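Local structure of 457aa long hypothetical protein (Pyrococcus horikoshii, 2CSU) at residues A[223-236]-A[261-275]. The protein is of unknown function but has a CoA-binding Rossmann-type domain followed by a flavodoxin-like domain and a ligase-CoA domain, both of the succinyl-CoA synthetase type. Numbering follows the deposited sequence.
Sequences AKRVTKKKPIIALK and YEAAFKQSGVLVANT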
loop_
_atom_site.group_PDB
_atom_site.type_symbol
_atom_site.label_atom_id
_atom_site.label_comp_id
_atom_site.label_asym_id
_atom_site.label_seq_id
_atom_site.Cartn_x
_atom_site.Cartn_y
_atom_site.Cartn_z
ATOM N N ALA A 223 15.788 -23.306 11.753
ATOM C CA ALA A 223 15.268 -21.978 12.059
ATOM C C ALA A 223 15.666 -21.530 13.460
ATOM O O ALA A 223 16.048 -20.376 13.662
ATOM C CB ALA A 223 13.742 -21.966 11.928
ATOM N N LYS A 224 15.579 -22.446 14.424
ATOM C CA LYS A 224 15.944 -22.175 15.804
ATOM C C LYS A 224 17.362 -21.628 15.888
ATOM O O LYS A 224 17.655 -20.702 16.631
ATOM C CB LYS A 224 15.843 -23.481 16.592
ATOM C CG LYS A 224 15.263 -23.271 17.993
ATOM C CD LYS A 224 15.524 -24.463 18.915
ATOM C CE LYS A 224 14.235 -25.019 19.532
ATOM N NZ LYS A 224 14.469 -26.382 20.006
ATOM N N ARG A 225 18.258 -22.253 15.134
ATOM C CA ARG A 225 19.652 -21.814 15.152
ATOM C C ARG A 225 19.844 -20.491 14.400
ATOM O O ARG A 225 20.395 -19.522 14.912
ATOM C CB ARG A 225 20.496 -22.912 14.500
ATOM C CG ARG A 225 20.953 -23.976 15.498
ATOM C CD ARG A 225 22.011 -24.910 14.900
ATOM N NE ARG A 225 21.410 -25.827 13.928
ATOM C CZ ARG A 225 21.612 -25.538 12.633
ATOM N NH1 ARG A 225 22.332 -24.479 12.295
ATOM N NH2 ARG A 225 21.105 -26.337 11.688
ATOM N N VAL A 226 19.404 -20.480 13.125
ATOM C CA VAL A 226 19.586 -19.284 12.309
ATOM C C VAL A 226 18.974 -18.032 12.962
ATOM O O VAL A 226 19.525 -16.941 12.919
ATOM C CB VAL A 226 18.952 -19.523 10.937
ATOM C CG1 VAL A 226 19.175 -18.307 10.039
ATOM C CG2 VAL A 226 19.561 -20.754 10.283
ATOM N N THR A 227 17.770 -18.218 13.545
ATOM C CA THR A 227 17.075 -17.074 14.126
ATOM C C THR A 227 17.857 -16.445 15.270
ATOM O O THR A 227 17.461 -15.450 15.864
ATOM C CB THR A 227 15.714 -17.549 14.633
ATOM O OG1 THR A 227 14.910 -16.409 14.939
ATOM C CG2 THR A 227 15.907 -18.368 15.908
ATOM N N LYS A 228 18.987 -17.082 15.611
ATOM C CA LYS A 228 19.834 -16.476 16.605
ATOM C C LYS A 228 20.805 -15.463 15.973
ATOM O O LYS A 228 21.130 -14.436 16.560
ATOM C CB LYS A 228 20.518 -17.603 17.382
ATOM C CG LYS A 228 19.493 -18.287 18.307
ATOM C CD LYS A 228 20.115 -19.288 19.284
ATOM C CE LYS A 228 19.099 -19.831 20.298
ATOM N NZ LYS A 228 19.498 -21.168 20.737
ATOM N N LYS A 229 21.240 -15.760 14.726
ATOM C CA LYS A 229 22.094 -14.827 13.981
ATOM C C LYS A 229 21.292 -13.690 13.315
ATOM O O LYS A 229 21.530 -12.508 13.537
ATOM C CB LYS A 229 22.839 -15.623 12.913
ATOM C CG LYS A 229 23.721 -16.710 13.524
ATOM C CD LYS A 229 24.439 -17.525 12.451
ATOM C CE LYS A 229 25.531 -18.430 13.034
ATOM N NZ LYS A 229 26.155 -19.215 11.966
ATOM N N LYS A 230 20.353 -14.083 12.435
ATOM C CA LYS A 230 19.490 -13.086 11.808
ATOM C C LYS A 230 18.055 -13.585 11.673
ATOM O O LYS A 230 17.776 -14.775 11.729
ATOM C CB LYS A 230 20.056 -12.736 10.431
ATOM C CG LYS A 230 21.212 -13.648 10.015
ATOM C CD LYS A 230 21.457 -13.618 8.504
ATOM C CE LYS A 230 22.936 -13.417 8.154
ATOM N NZ LYS A 230 23.092 -13.329 6.704
ATOM N N PRO A 231 17.122 -12.620 11.630
ATOM C CA PRO A 231 15.690 -12.900 11.620
ATOM C C PRO A 231 15.094 -13.532 10.365
ATOM O O PRO A 231 15.583 -13.362 9.238
ATOM C CB PRO A 231 15.068 -11.538 11.956
ATOM C CG PRO A 231 16.019 -10.585 11.392
ATOM C CD PRO A 231 17.365 -11.173 11.764
ATOM N N ILE A 232 14.030 -14.288 10.599
ATOM C CA ILE A 232 13.299 -14.967 9.554
ATOM C C ILE A 232 11.832 -14.586 9.735
ATOM O O ILE A 232 11.284 -14.733 10.823
ATOM C CB ILE A 232 13.481 -16.496 9.676
ATOM C CG1 ILE A 232 14.960 -16.853 9.472
ATOM C CG2 ILE A 232 12.581 -17.212 8.685
ATOM C CD1 ILE A 232 15.316 -18.306 9.730
ATOM N N ILE A 233 11.213 -14.073 8.672
ATOM C CA ILE A 233 9.810 -13.663 8.703
ATOM C C ILE A 233 9.026 -14.542 7.722
ATOM O O ILE A 233 9.323 -14.553 6.521
ATOM C CB ILE A 233 9.628 -12.171 8.281
ATOM C CG1 ILE A 233 10.435 -11.238 9.189
ATOM C CG2 ILE A 233 8.164 -11.775 8.404
ATOM C CD1 ILE A 233 11.925 -11.418 9.118
ATOM N N ALA A 234 8.030 -15.268 8.235
ATOM C CA ALA A 234 7.221 -16.159 7.405
ATOM C C ALA A 234 5.756 -15.771 7.272
ATOM O O ALA A 234 5.081 -15.475 8.256
ATOM C CB ALA A 234 7.309 -17.590 7.933
ATOM N N LEU A 235 5.281 -15.776 6.035
ATOM C CA LEU A 235 3.888 -15.489 5.715
ATOM C C LEU A 235 3.365 -16.863 5.295
ATOM O O LEU A 235 3.751 -17.390 4.251
ATOM C CB LEU A 235 3.786 -14.491 4.543
ATOM C CG LEU A 235 2.390 -14.305 3.901
ATOM C CD1 LEU A 235 1.374 -13.869 4.961
ATOM C CD2 LEU A 235 2.464 -13.277 2.767
ATOM N N LYS A 236 2.524 -17.457 6.135
ATOM C CA LYS A 236 1.968 -18.780 5.874
ATOM C C LYS A 236 0.552 -18.689 5.308
ATOM O O LYS A 236 -0.344 -18.088 5.883
ATOM C CB LYS A 236 1.953 -19.575 7.181
ATOM C CG LYS A 236 1.223 -20.917 7.036
ATOM C CD LYS A 236 2.091 -21.984 6.366
ATOM C CE LYS A 236 1.390 -23.345 6.279
ATOM N NZ LYS A 236 0.419 -23.336 5.185
ATOM N N TYR A 261 1.107 -24.583 12.698
ATOM C CA TYR A 261 2.257 -24.034 11.990
ATOM C C TYR A 261 2.752 -22.738 12.634
ATOM O O TYR A 261 3.942 -22.511 12.815
ATOM C CB TYR A 261 1.840 -23.769 10.543
ATOM C CG TYR A 261 2.449 -24.788 9.649
ATOM C CD1 TYR A 261 1.772 -25.976 9.388
ATOM C CD2 TYR A 261 3.697 -24.563 9.068
ATOM C CE1 TYR A 261 2.331 -26.926 8.546
ATOM C CE2 TYR A 261 4.260 -25.517 8.234
ATOM C CZ TYR A 261 3.584 -26.695 7.976
ATOM O OH TYR A 261 4.134 -27.645 7.137
ATOM N N GLU A 262 1.788 -21.851 12.945
ATOM C CA GLU A 262 2.151 -20.577 13.554
ATOM C C GLU A 262 2.875 -20.776 14.889
ATOM O O GLU A 262 3.923 -20.200 15.150
ATOM C CB GLU A 262 0.871 -19.766 13.768
ATOM C CG GLU A 262 0.030 -19.656 12.495
ATOM C CD GLU A 262 0.633 -18.612 11.582
ATOM O OE1 GLU A 262 0.403 -17.432 11.810
ATOM O OE2 GLU A 262 1.332 -18.990 10.643
ATOM N N ALA A 263 2.344 -21.649 15.742
ATOM C CA ALA A 263 2.970 -21.946 17.029
ATOM C C ALA A 263 4.374 -22.514 16.850
ATOM O O ALA A 263 5.284 -22.182 17.603
ATOM C CB ALA A 263 2.101 -22.921 17.819
ATOM N N ALA A 264 4.550 -23.378 15.860
ATOM C CA ALA A 264 5.861 -23.959 15.586
ATOM C C ALA A 264 6.849 -22.862 15.168
ATOM O O ALA A 264 8.017 -22.886 15.565
ATOM C CB ALA A 264 5.753 -25.005 14.484
ATOM N N PHE A 265 6.382 -21.908 14.360
ATOM C CA PHE A 265 7.251 -20.817 13.922
ATOM C C PHE A 265 7.707 -20.010 15.123
ATOM O O PHE A 265 8.883 -19.685 15.253
ATOM C CB PHE A 265 6.529 -19.875 12.951
ATOM C CG PHE A 265 6.303 -20.452 11.580
ATOM C CD1 PHE A 265 7.279 -21.222 10.963
ATOM C CD2 PHE A 265 5.120 -20.195 10.894
ATOM C CE1 PHE A 265 7.081 -21.728 9.683
ATOM C CE2 PHE A 265 4.913 -20.695 9.613
ATOM C CZ PHE A 265 5.895 -21.463 9.007
ATOM N N LYS A 266 6.760 -19.695 16.002
ATOM C CA LYS A 266 7.034 -18.910 17.200
ATOM C C LYS A 266 8.140 -19.497 18.076
ATOM O O LYS A 266 9.039 -18.782 18.504
ATOM C CB LYS A 266 5.759 -18.767 18.042
ATOM C CG LYS A 266 4.558 -18.126 17.333
ATOM C CD LYS A 266 4.710 -16.621 17.116
ATOM C CE LYS A 266 3.389 -16.017 16.614
ATOM N NZ LYS A 266 3.387 -14.521 16.510
ATOM N N GLN A 267 8.070 -20.798 18.345
ATOM C CA GLN A 267 9.057 -21.463 19.200
ATOM C C GLN A 267 10.464 -21.496 18.612
ATOM O O GLN A 267 11.452 -21.500 19.346
ATOM C CB GLN A 267 8.591 -22.891 19.521
ATOM C CG GLN A 267 7.296 -22.960 20.335
ATOM C CD GLN A 267 7.472 -22.518 21.789
ATOM O OE1 GLN A 267 7.105 -21.405 22.163
ATOM N NE2 GLN A 267 8.027 -23.398 22.614
ATOM N N SER A 268 10.555 -21.518 17.289
ATOM C CA SER A 268 11.845 -21.548 16.608
ATOM C C SER A 268 12.439 -20.151 16.390
ATOM O O SER A 268 13.471 -20.009 15.728
ATOM C CB SER A 268 11.710 -22.253 15.261
ATOM O OG SER A 268 11.271 -23.584 15.442
ATOM N N GLY A 269 11.776 -19.131 16.927
ATOM C CA GLY A 269 12.269 -17.768 16.791
ATOM C C GLY A 269 11.823 -17.074 15.518
ATOM O O GLY A 269 12.255 -15.955 15.233
ATOM N N VAL A 270 10.957 -17.743 14.760
ATOM C CA VAL A 270 10.427 -17.223 13.502
ATOM C C VAL A 270 9.293 -16.231 13.724
ATOM O O VAL A 270 8.302 -16.533 14.396
ATOM C CB VAL A 270 9.898 -18.368 12.602
ATOM C CG1 VAL A 270 9.313 -17.797 11.306
ATOM C CG2 VAL A 270 11.029 -19.339 12.283
ATOM N N LEU A 271 9.439 -15.051 13.142
ATOM C CA LEU A 271 8.433 -14.006 13.278
ATOM C C LEU A 271 7.380 -14.249 12.212
ATOM O O LEU A 271 7.701 -14.580 11.072
ATOM C CB LEU A 271 9.081 -12.624 13.113
ATOM C CG LEU A 271 10.417 -12.468 13.864
ATOM C CD1 LEU A 271 11.004 -11.083 13.637
ATOM C CD2 LEU A 271 10.207 -12.739 15.348
ATOM N N VAL A 272 6.118 -14.093 12.581
ATOM C CA VAL A 272 5.047 -14.340 11.640
ATOM C C VAL A 272 4.383 -13.082 11.109
ATOM O O VAL A 272 4.140 -12.138 11.838
ATOM C CB VAL A 272 3.956 -15.265 12.266
ATOM C CG1 VAL A 272 2.742 -15.348 11.351
ATOM C CG2 VAL A 272 4.534 -16.662 12.504
ATOM N N ALA A 273 4.104 -13.090 9.814
ATOM C CA ALA A 273 3.439 -11.974 9.170
ATOM C C ALA A 273 2.123 -12.547 8.665
ATOM O O ALA A 273 2.059 -13.727 8.312
ATOM C CB ALA A 273 4.290 -11.449 7.993
ATOM N N ASN A 274 1.074 -11.736 8.636
ATOM C CA ASN A 274 -0.210 -12.224 8.156
ATOM C C ASN A 274 -0.564 -11.631 6.806
ATOM O O ASN A 274 -1.578 -12.002 6.224
ATOM C CB ASN A 274 -1.307 -11.924 9.164
ATOM C CG ASN A 274 -0.901 -12.291 10.573
ATOM O OD1 ASN A 274 -0.628 -13.463 10.871
ATOM N ND2 ASN A 274 -0.841 -11.292 11.449
ATOM N N THR A 275 0.259 -10.696 6.323
ATOM C CA THR A 275 0.051 -10.100 5.004
ATOM C C THR A 275 1.397 -9.882 4.313
ATOM O O THR A 275 2.462 -9.946 4.941
ATOM C CB THR A 275 -0.657 -8.721 5.046
ATOM O OG1 THR A 275 0.255 -7.731 5.528
ATOM C CG2 THR A 275 -1.909 -8.760 5.931
HETATM O O HOH W 1 13.201 -14.391 13.449
HETATM O O HOH W 2 1.130 -16.336 8.522
#
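The backbone N-H of Ala234 donates to Leu271 O (N to O 2.9 Å), and Ala234 O accepts from Ala273 N at 3.0 Å. Leu271 N in turn reaches Ile232 O at 3.0 Å. These bonds pair strands 232-236 and 271-273 in parallel. On one face, CB of Ala234 sits over the centre of the Phe265 ring, 4.3 Å from its centroid, and also meets Val270 CG1. Lys236 CB lies at the edge of the same ring, in its plane. The bend at chi2 (79°) and the extended chi3 lay Lys236 CE over the Tyr261 ring, 3.9 Å from its centroid. This is a CH-pi contact; the chi4 bend (78°) sets the direction of NZ, which bonds to Glu211 O. On the other face, Ile233 CG2 touches Ala273 CB, and Met282 and Met279 of helix 276-283 pack nearby. Each helix precedes its strand, and the 261-267 part of helix 258-267 runs antiparallel to strand 232-236, as expected of the alternating helices and strands in this flavodoxin-like domain. Strand 205-210 flanks 232-236 on the side away from 271-273. At the other end, Gly269 closes helix 258-267 with a Schellman motif. Its O receives Thr227 OG1 at 2.7 Å, with the donor well above the carbonyl plane. Thr227 chi1 (-168°) turns OG1 anti to the backbone N and brings CG2 against Ser268 O. A water accepts from Ile232 N and can donate to Gly269 O. Another accepts from Lys236 N and lies within 2.8 Å of Ala273 O, to which it can donate, where direct pairing gives out.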